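Local coordinates for protein putative adenosine kinase (Schistosoma mansoni, PDB 3VAS) that phosphorylates adenosine on its 5'-hydroxyl to give AMP, as an adenosine kinase of the ribokinase (pfkB) family, at residues Leu279-Arg284 and Asp320-Gly325; His300-Glu305 and Ala342-Ala347. All coordinates share one frame; numbering follows the deposited sequence.

Contact 1 (Leu279-Arg284 and Asp320-Gly325); sequences LVIITR and DAFAAG. With ADN (adenosine), chain C.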
loop_
_atom_site.group_PDB
_atom_site.type_symbol
_atom_site.label_atom_id
_atom_site.label_comp_id
_atom_site.label_asym_id
_atom_site.label_seq_id
_atom_site.Cartn_x
_atom_site.Cartn_y
_atom_site.Cartn_z
ATOM N N LEU A 279 -13.170 10.393 -3.273
ATOM C CA LEU A 279 -13.689 9.047 -3.466
ATOM C C LEU A 279 -13.153 8.102 -2.392
ATOM O O LEU A 279 -11.957 8.090 -2.108
ATOM C CB LEU A 279 -13.306 8.541 -4.860
ATOM C CG LEU A 279 -13.780 7.139 -5.237
ATOM C CD1 LEU A 279 -15.299 7.091 -5.256
ATOM C CD2 LEU A 279 -13.201 6.710 -6.580
ATOM N N VAL A 280 -14.040 7.315 -1.791
ATOM C CA VAL A 280 -13.635 6.359 -0.764
ATOM C C VAL A 280 -14.047 4.945 -1.169
ATOM O O VAL A 280 -15.186 4.712 -1.571
ATOM C CB VAL A 280 -14.240 6.721 0.612
ATOM C CG1 VAL A 280 -13.761 5.755 1.685
ATOM C CG2 VAL A 280 -13.881 8.158 0.985
ATOM N N ILE A 281 -13.108 4.009 -1.080
ATOM C CA ILE A 281 -13.361 2.626 -1.472
ATOM C C ILE A 281 -12.924 1.697 -0.351
ATOM O O ILE A 281 -11.753 1.667 0.018
ATOM C CB ILE A 281 -12.593 2.251 -2.759
ATOM C CG1 ILE A 281 -12.953 3.211 -3.897
ATOM C CG2 ILE A 281 -12.851 0.794 -3.146
ATOM C CD1 ILE A 281 -12.168 2.982 -5.180
ATOM N N ILE A 282 -13.868 0.943 0.192
ATOM C CA ILE A 282 -13.573 0.029 1.284
ATOM C C ILE A 282 -13.800 -1.408 0.840
ATOM O O ILE A 282 -14.936 -1.814 0.591
ATOM C CB ILE A 282 -14.462 0.321 2.516
ATOM C CG1 ILE A 282 -14.308 1.778 2.957
ATOM C CG2 ILE A 282 -14.138 -0.638 3.663
ATOM C CD1 ILE A 282 -12.885 2.165 3.299
ATOM N N THR A 283 -12.723 -2.178 0.736
ATOM C CA THR A 283 -12.851 -3.578 0.348
ATOM C C THR A 283 -13.252 -4.435 1.553
ATOM O O THR A 283 -12.993 -4.066 2.698
ATOM C CB THR A 283 -11.560 -4.114 -0.307
ATOM O OG1 THR A 283 -10.452 -3.945 0.587
ATOM C CG2 THR A 283 -11.276 -3.368 -1.610
ATOM N N ARG A 284 -13.900 -5.569 1.291
ATOM C CA ARG A 284 -14.449 -6.406 2.360
ATOM C C ARG A 284 -14.246 -7.902 2.088
ATOM O O ARG A 284 -15.144 -8.718 2.316
ATOM C CB ARG A 284 -15.946 -6.108 2.553
ATOM C CG ARG A 284 -16.251 -4.701 3.061
ATOM C CD ARG A 284 -17.748 -4.449 3.232
ATOM N NE ARG A 284 -18.395 -5.440 4.087
ATOM C CZ ARG A 284 -19.366 -6.262 3.690
ATOM N NH1 ARG A 284 -19.817 -6.220 2.439
ATOM N NH2 ARG A 284 -19.894 -7.127 4.550
ATOM N N ASP A 320 -2.922 -4.189 -2.146
ATOM C CA ASP A 320 -1.974 -3.380 -2.902
ATOM C C ASP A 320 -2.269 -3.492 -4.392
ATOM O O ASP A 320 -2.208 -2.502 -5.124
ATOM C CB ASP A 320 -0.534 -3.829 -2.640
ATOM C CG ASP A 320 -0.152 -3.774 -1.169
ATOM O OD1 ASP A 320 -0.732 -2.958 -0.416
ATOM O OD2 ASP A 320 0.739 -4.554 -0.765
ATOM N N ALA A 321 -2.573 -4.709 -4.833
ATOM C CA ALA A 321 -2.900 -4.968 -6.231
ATOM C C ALA A 321 -4.214 -4.292 -6.595
ATOM O O ALA A 321 -4.342 -3.695 -7.666
ATOM C CB ALA A 321 -3.001 -6.462 -6.479
ATOM N N PHE A 322 -5.186 -4.397 -5.694
ATOM C CA PHE A 322 -6.486 -3.780 -5.896
ATOM C C PHE A 322 -6.321 -2.299 -6.211
ATOM O O PHE A 322 -6.902 -1.796 -7.166
ATOM C CB PHE A 322 -7.377 -3.963 -4.664
ATOM C CG PHE A 322 -8.757 -3.386 -4.828
ATOM C CD1 PHE A 322 -9.802 -4.175 -5.295
ATOM C CD2 PHE A 322 -9.009 -2.053 -4.524
ATOM C CE1 PHE A 322 -11.080 -3.646 -5.452
ATOM C CE2 PHE A 322 -10.283 -1.519 -4.679
ATOM C CZ PHE A 322 -11.318 -2.314 -5.146
ATOM N N ALA A 323 -5.523 -1.610 -5.401
ATOM C CA ALA A 323 -5.274 -0.191 -5.607
ATOM C C ALA A 323 -4.625 0.075 -6.966
ATOM O O ALA A 323 -5.038 0.984 -7.685
ATOM C CB ALA A 323 -4.412 0.381 -4.469
ATOM N N ALA A 324 -3.612 -0.720 -7.309
ATOM C CA ALA A 324 -2.945 -0.606 -8.606
ATOM C C ALA A 324 -3.926 -0.773 -9.765
ATOM O O ALA A 324 -3.965 0.050 -10.685
ATOM C CB ALA A 324 -1.825 -1.631 -8.722
ATOM N N GLY A 325 -4.711 -1.846 -9.709
ATOM C CA GLY A 325 -5.676 -2.148 -10.751
ATOM C C GLY A 325 -6.688 -1.030 -10.922
ATOM O O GLY A 325 -7.028 -0.664 -12.048
HETATM O "O5'" ADN C . 0.188 -5.687 1.646
HETATM C "C5'" ADN C . 1.213 -6.652 1.874
HETATM C "C4'" ADN C . 2.581 -6.016 1.847
HETATM O "O4'" ADN C . 2.698 -5.070 2.922
HETATM C "C3'" ADN C . 3.776 -6.965 2.002
HETATM O "O3'" ADN C . 4.447 -7.097 0.748
HETATM C "C2'" ADN C . 4.707 -6.245 3.005
HETATM O "O2'" ADN C . 6.049 -6.132 2.585
HETATM C "C1'" ADN C . 4.059 -4.867 3.155
HETATM N N9 ADN C . 4.244 -4.248 4.467
HETATM C C8 ADN C . 4.108 -4.827 5.645
HETATM N N7 ADN C . 4.427 -3.821 6.671
HETATM C C5 ADN C . 4.770 -2.605 6.006
HETATM C C6 ADN C . 5.152 -1.355 6.484
HETATM N N6 ADN C . 5.258 -1.130 7.901
HETATM N N1 ADN C . 5.438 -0.333 5.589
HETATM C C2 ADN C . 5.339 -0.543 4.236
HETATM N N3 ADN C . 4.959 -1.772 3.764
HETATM C C4 ADN C . 4.676 -2.812 4.686
#
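In the ribokinase-type fold of this kinase, strand 279-284 lies beside helix 318-330, where Thr283 and Ile281 close on Phe322. The same helix carries Asp320, the aspartate of the family's GAGD signature. A CH-pi contact dominates: the methyl CG2 of Thr283 stands 3.6 Å from the centroid of the Phe322 ring, only 9° off the ring normal. All six ring carbons therefore lie at similar distances from this methyl. Phe322 reaches the strand because its CG is anti to the backbone N (chi1 -178°), which carries the ring outward from the helix. Ile281 approaches obliquely, its CG2 lying 3.8 Å from Phe322 CE2. In Thr283 the polar branch turns elsewhere, OG1 making a weak hydrogen bond to the carbonyl of Gly239, while CG2 serves the ring. Two hydrogen bonds on one carboxylate oxygen tie the helix to the pocket: Asp320 OD2 accepts one of 2.7 Å from O5' of adenosine and is also bonded to Asn86 ND2. No hydrogen bond joins strand and helix here, which implies that dispersion and the ring's pi face hold this joint, while the carboxylate of Asp320, on the same helix, faces the nucleoside hydroxyl.

Contact 2 (His300-Glu305 and Ala342-Ala347); sequences HQFMVE and AAVKAA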
loop_
_atom_site.group_PDB
_atom_site.type_symbol
_atom_site.label_atom_id
_atom_site.label_comp_id
_atom_site.label_asym_id
_atom_site.label_seq_id
_atom_site.Cartn_x
_atom_site.Cartn_y
_atom_site.Cartn_z
ATOM N N HIS A 300 -22.582 2.569 -2.091
ATOM C CA HIS A 300 -22.866 1.489 -3.027
ATOM C C HIS A 300 -22.085 0.216 -2.716
ATOM O O HIS A 300 -20.922 0.272 -2.324
ATOM C CB HIS A 300 -22.546 1.924 -4.460
ATOM C CG HIS A 300 -23.153 3.235 -4.846
ATOM N ND1 HIS A 300 -24.507 3.396 -5.054
ATOM C CD2 HIS A 300 -22.592 4.448 -5.062
ATOM C CE1 HIS A 300 -24.753 4.653 -5.379
ATOM N NE2 HIS A 300 -23.607 5.312 -5.395
ATOM N N GLN A 301 -22.735 -0.927 -2.902
ATOM C CA GLN A 301 -22.062 -2.215 -2.869
ATOM C C GLN A 301 -21.636 -2.599 -4.280
ATOM O O GLN A 301 -22.324 -2.293 -5.252
ATOM C CB GLN A 301 -22.993 -3.307 -2.352
ATOM C CG GLN A 301 -23.579 -3.093 -0.983
ATOM C CD GLN A 301 -24.579 -4.185 -0.636
ATOM O OE1 GLN A 301 -24.201 -5.291 -0.246
ATOM N NE2 GLN A 301 -25.859 -3.883 -0.801
ATOM N N PHE A 302 -20.506 -3.285 -4.384
ATOM C CA PHE A 302 -20.035 -3.798 -5.661
ATOM C C PHE A 302 -19.705 -5.266 -5.455
ATOM O O PHE A 302 -18.809 -5.605 -4.679
ATOM C CB PHE A 302 -18.806 -3.015 -6.120
ATOM C CG PHE A 302 -18.211 -3.497 -7.419
ATOM C CD1 PHE A 302 -18.676 -3.013 -8.633
ATOM C CD2 PHE A 302 -17.168 -4.413 -7.426
ATOM C CE1 PHE A 302 -18.121 -3.439 -9.826
ATOM C CE2 PHE A 302 -16.607 -4.846 -8.616
ATOM C CZ PHE A 302 -17.086 -4.357 -9.819
ATOM N N MET A 303 -20.445 -6.138 -6.131
ATOM C CA MET A 303 -20.265 -7.575 -5.955
ATOM C C MET A 303 -18.902 -8.028 -6.459
ATOM O O MET A 303 -18.402 -7.521 -7.460
ATOM C CB MET A 303 -21.372 -8.351 -6.663
ATOM C CG MET A 303 -21.510 -9.781 -6.181
ATOM S SD MET A 303 -23.051 -10.049 -5.291
ATOM C CE MET A 303 -24.238 -9.742 -6.591
ATOM N N VAL A 304 -18.308 -8.984 -5.755
ATOM C CA VAL A 304 -16.960 -9.452 -6.058
ATOM C C VAL A 304 -16.974 -10.943 -6.412
ATOM O O VAL A 304 -17.694 -11.728 -5.793
ATOM C CB VAL A 304 -16.000 -9.165 -4.868
ATOM C CG1 VAL A 304 -14.767 -10.046 -4.919
ATOM C CG2 VAL A 304 -15.619 -7.689 -4.841
ATOM N N GLU A 305 -16.190 -11.313 -7.425
ATOM C CA GLU A 305 -16.088 -12.700 -7.879
ATOM C C GLU A 305 -15.753 -13.666 -6.743
ATOM O O GLU A 305 -14.741 -13.509 -6.055
ATOM C CB GLU A 305 -15.042 -12.821 -8.993
ATOM N N ALA A 342 -11.367 -3.713 -12.908
ATOM C CA ALA A 342 -9.936 -3.777 -13.159
ATOM C C ALA A 342 -9.181 -3.976 -11.849
ATOM O O ALA A 342 -8.141 -4.633 -11.813
ATOM C CB ALA A 342 -9.460 -2.517 -13.865
ATOM N N ALA A 343 -9.720 -3.414 -10.772
ATOM C CA ALA A 343 -9.098 -3.529 -9.458
ATOM C C ALA A 343 -9.228 -4.952 -8.925
ATOM O O ALA A 343 -8.266 -5.520 -8.400
ATOM C CB ALA A 343 -9.718 -2.528 -8.487
ATOM N N VAL A 344 -10.423 -5.524 -9.073
ATOM C CA VAL A 344 -10.691 -6.905 -8.670
ATOM C C VAL A 344 -9.829 -7.870 -9.474
ATOM O O VAL A 344 -9.276 -8.822 -8.929
ATOM C CB VAL A 344 -12.189 -7.264 -8.841
ATOM C CG1 VAL A 344 -12.429 -8.746 -8.584
ATOM C CG2 VAL A 344 -13.049 -6.411 -7.909
ATOM N N LYS A 345 -9.705 -7.608 -10.770
ATOM C CA LYS A 345 -8.847 -8.412 -11.637
ATOM C C LYS A 345 -7.397 -8.407 -11.144
ATOM O O LYS A 345 -6.767 -9.459 -11.028
ATOM C CB LYS A 345 -8.928 -7.920 -13.088
ATOM C CG LYS A 345 -7.999 -8.652 -14.053
ATOM C CD LYS A 345 -8.114 -8.102 -15.474
ATOM C CE LYS A 345 -7.162 -8.814 -16.423
ATOM N NZ LYS A 345 -7.218 -8.264 -17.810
ATOM N N ALA A 346 -6.879 -7.221 -10.841
ATOM C CA ALA A 346 -5.519 -7.091 -10.321
ATOM C C ALA A 346 -5.329 -7.924 -9.063
ATOM O O ALA A 346 -4.353 -8.671 -8.941
ATOM C CB ALA A 346 -5.197 -5.642 -10.043
ATOM N N ALA A 347 -6.274 -7.797 -8.136
ATOM C CA ALA A 347 -6.206 -8.495 -6.854
ATOM C C ALA A 347 -6.293 -10.002 -7.043
ATOM O O ALA A 347 -5.561 -10.761 -6.403
ATOM C CB ALA A 347 -7.312 -8.012 -5.938
#
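Phe302 holds CG anti to its own backbone N (chi1 178°), and Val344 holds CG1 likewise (chi1 173°), which leaves the other methyl of the valine, CG2, beside the backbone N and directed at the strand end. The two side chains cross at a slant. CG2 of Val344 meets the ring at its edge, near the ring plane, with Phe302 CE2 4.0 Å away; measured to the same methyl, the neighbouring ring carbons CD2 and CZ are more distant, so one ring corner does the touching. Val304 reaches the same methyl: its CG2 lies 4.2 Å from CG2 of Val344. At that carbon the directions to Phe302 CE2 and Val304 CG2 open by about 73°, so two separate side chains converge on a single methyl. Both contacts are apolar, at distances near or slightly beyond van der Waals contact, and no hydrogen bond is found across the two segments.

The joint is where the short strand 300-302, paired antiparallel with strand 287-293, runs out into a loop and passes helix 336-351 of the pfkB-family kinase fold. Helical geometry on the other side is supported by the backbone bond from Ala346 N to Ala342 O, 3.0 Å long. The closest CA pair across the two segments is Val304 and Val344, 7.3 Å apart.

Packing from the helix goes beyond Val344. Ile337 and Leu340 also touch Phe302, and the ring of His341 meets it edge-to-face, while Leu289 touches it from strand 287-293. Phe302 is buried, whereas Val304 and Val344 stay partly exposed, which places the aromatic ring inward and the valine pair nearer the surface.

In the fold
Followed from the N terminus, the segments come in the order 279-284, 300-305, 320-325 and 342-347. Contact 1 joins the first to the third, closing a loop of 35 residues, and contact 2 joins the second to the fourth, closing one of 36; since the partners alternate, the loops cross and neither nests in the other. Their centres are 9 Å apart, and the two helical segments touch directly: Ala346 CB lies 3.2 Å from Ala321 O, and Ala343 CB 3.2 Å from Phe322 O. Helices 318-330 and 336-351 thus pack together; contact 1 ties the first to strand 279-284, contact 2 the second to strand 300-302 and the loop after it, and both strands pair with strand 287-293.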